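PDB 5U02: glycosyl transferase from Staphylococcus aureus, which belongs to the TarS family of glycosyltransferases and is represented here by its helical linker and two C-terminal immunoglobulin-like (E-set) domains. Local coordinates for residues A[232-237]-A[258-263]. Numbering follows the deposited sequence.
Sequences NQRNKY and PYFTKD
Arg234, Tyr237 and Phe260 form a cation-pi and aromatic cluster that ties the loop after strand 224-229 to the end of strand 252-260, within the first C-terminal E-set domain of the TarS family. Phe260 is the centrepiece, using face and rim for different partners. The Arg234 guanidinium lies nearly flat over one face of the Phe260 ring, planes 21° apart, with CZ of Arg234 3.6 Å from the centroid. The arginine chain, extended from CG to NE, brings NE over the rim near CE1 and CZ of Phe260, with CD just beyond it. Because a stacked guanidinium keeps its N-H groups pointing outward, NH1 still bonds to Gly231 O and NH2 to Asn265 OD1, which fixes its rotation. Tyr237, with CG anti to the backbone N (chi1 -175°), offers a ring face to the Phe260 edge in a T-shaped pair, planes at 85°. CE2 of Phe260 comes 3.6 Å from CG of Tyr237. OH of Tyr237 rests 3.4 Å from CB of Pro258, a compact apolar neighbour, while giving its proton to a water that donates to Pro258 O. Side chains and one water thus join loop to strand, the ring's pi electrons probably stabilising the arginine's charge.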
loop_
_atom_site.group_PDB
_atom_site.type_symbol
_atom_site.label_atom_id
_atom_site.label_comp_id
_atom_site.label_asym_id
_atom_site.label_seq_id
_atom_site.Cartn_x
_atom_site.Cartn_y
_atom_site.Cartn_z
ATOM N N ASN A 232 15.253 17.035 11.477
ATOM C CA ASN A 232 15.628 18.170 12.315
ATOM C C ASN A 232 14.724 18.310 13.532
ATOM O O ASN A 232 15.148 18.887 14.541
ATOM C CB ASN A 232 15.636 19.464 11.486
ATOM C CG ASN A 232 14.253 19.873 11.006
ATOM O OD1 ASN A 232 13.599 20.715 11.622
ATOM N ND2 ASN A 232 13.805 19.290 9.900
ATOM N N GLN A 233 13.496 17.798 13.466
ATOM C CA GLN A 233 12.648 17.615 14.636
ATOM C C GLN A 233 12.577 16.122 14.911
ATOM O O GLN A 233 12.185 15.345 14.033
ATOM C CB GLN A 233 11.251 18.200 14.416
ATOM C CG GLN A 233 11.238 19.700 14.158
ATOM C CD GLN A 233 11.968 20.478 15.240
ATOM O OE1 GLN A 233 11.743 20.266 16.433
ATOM N NE2 GLN A 233 12.859 21.375 14.827
ATOM N N ARG A 234 12.968 15.718 16.114
ATOM C CA ARG A 234 13.056 14.297 16.407
ATOM C C ARG A 234 13.147 14.089 17.909
ATOM O O ARG A 234 13.540 14.987 18.657
ATOM C CB ARG A 234 14.270 13.664 15.720
ATOM C CG ARG A 234 15.599 14.242 16.189
ATOM C CD ARG A 234 16.764 13.519 15.545
ATOM N NE ARG A 234 18.055 14.064 15.955
ATOM C CZ ARG A 234 18.704 15.024 15.305
ATOM N NH1 ARG A 234 18.185 15.557 14.206
ATOM N NH2 ARG A 234 19.879 15.446 15.748
ATOM N N ASN A 235 12.776 12.886 18.336
ATOM C CA ASN A 235 13.202 12.419 19.642
ATOM C C ASN A 235 14.699 12.129 19.607
ATOM O O ASN A 235 15.306 11.996 18.540
ATOM C CB ASN A 235 12.426 11.168 20.060
ATOM C CG ASN A 235 11.013 11.480 20.512
ATOM O OD1 ASN A 235 10.749 12.545 21.065
ATOM N ND2 ASN A 235 10.097 10.541 20.289
ATOM N N LYS A 236 15.293 12.036 20.792
ATOM C CA LYS A 236 16.734 11.843 20.884
ATOM C C LYS A 236 17.149 10.575 20.144
ATOM O O LYS A 236 16.587 9.499 20.367
ATOM C CB LYS A 236 17.165 11.775 22.350
ATOM C CG LYS A 236 18.668 11.901 22.562
ATOM C CD LYS A 236 19.038 11.711 24.027
ATOM C CE LYS A 236 20.515 11.993 24.273
ATOM N NZ LYS A 236 20.875 11.900 25.722
ATOM N N TYR A 237 18.118 10.719 19.238
ATOM C CA TYR A 237 18.628 9.582 18.481
ATOM C C TYR A 237 19.201 8.540 19.433
ATOM O O TYR A 237 19.975 8.868 20.340
ATOM C CB TYR A 237 19.687 10.058 17.491
ATOM C CG TYR A 237 20.224 8.997 16.548
ATOM C CD1 TYR A 237 19.391 8.361 15.632
ATOM C CD2 TYR A 237 21.573 8.666 16.546
ATOM C CE1 TYR A 237 19.886 7.409 14.760
ATOM C CE2 TYR A 237 22.075 7.719 15.672
ATOM C CZ TYR A 237 21.230 7.095 14.785
ATOM O OH TYR A 237 21.734 6.151 13.924
ATOM N N PRO A 258 23.410 5.734 9.406
ATOM C CA PRO A 258 22.584 6.929 9.596
ATOM C C PRO A 258 23.405 8.046 10.214
ATOM O O PRO A 258 24.312 7.811 11.016
ATOM C CB PRO A 258 21.478 6.461 10.552
ATOM C CG PRO A 258 21.476 4.963 10.437
ATOM C CD PRO A 258 22.904 4.584 10.175
ATOM N N TYR A 259 23.079 9.276 9.829
ATOM C CA TYR A 259 23.742 10.442 10.395
ATOM C C TYR A 259 22.882 11.660 10.112
ATOM O O TYR A 259 21.899 11.592 9.368
ATOM C CB TYR A 259 25.156 10.623 9.827
ATOM C CG TYR A 259 25.152 10.993 8.362
ATOM C CD1 TYR A 259 24.880 10.040 7.392
ATOM C CD2 TYR A 259 25.415 12.291 7.945
ATOM C CE1 TYR A 259 24.861 10.367 6.039
ATOM C CE2 TYR A 259 25.403 12.627 6.597
ATOM C CZ TYR A 259 25.128 11.665 5.648
ATOM O OH TYR A 259 25.121 12.020 4.313
ATOM N N PHE A 260 23.274 12.780 10.710
ATOM C CA PHE A 260 22.524 14.023 10.642
ATOM C C PHE A 260 23.377 15.087 9.973
ATOM O O PHE A 260 24.566 15.222 10.281
ATOM C CB PHE A 260 22.086 14.459 12.041
ATOM C CG PHE A 260 21.195 13.459 12.720
ATOM C CD1 PHE A 260 19.835 13.432 12.455
ATOM C CD2 PHE A 260 21.721 12.521 13.591
ATOM C CE1 PHE A 260 19.014 12.495 13.065
ATOM C CE2 PHE A 260 20.906 11.591 14.208
ATOM C CZ PHE A 260 19.549 11.579 13.947
ATOM N N THR A 261 22.768 15.831 9.057
ATOM C CA THR A 261 23.513 16.752 8.219
ATOM C C THR A 261 23.941 17.982 9.009
ATOM O O THR A 261 23.333 18.361 10.013
ATOM C CB THR A 261 22.684 17.172 7.005
ATOM O OG1 THR A 261 21.455 17.770 7.443
ATOM C CG2 THR A 261 22.385 15.965 6.129
ATOM N N LYS A 262 25.007 18.613 8.523
ATOM C CA LYS A 262 25.613 19.730 9.231
ATOM C C LYS A 262 24.767 20.993 9.127
ATOM O O LYS A 262 24.621 21.727 10.112
ATOM C CB LYS A 262 27.013 19.989 8.680
ATOM C CG LYS A 262 27.885 20.795 9.605
ATOM C CD LYS A 262 27.983 20.088 10.939
ATOM C CE LYS A 262 28.819 20.866 11.924
ATOM N NZ LYS A 262 28.576 20.382 13.309
ATOM N N ASP A 263 24.204 21.258 7.946
ATOM C CA ASP A 263 23.564 22.545 7.705
ATOM C C ASP A 263 22.206 22.650 8.387
ATOM O O ASP A 263 21.893 23.692 8.975
ATOM C CB ASP A 263 23.431 22.801 6.202
ATOM C CG ASP A 263 22.808 21.635 5.456
ATOM O OD1 ASP A 263 22.227 20.734 6.097
ATOM O OD2 ASP A 263 22.883 21.632 4.212
HETATM O O HOH W 1 24.380 6.280 13.487
#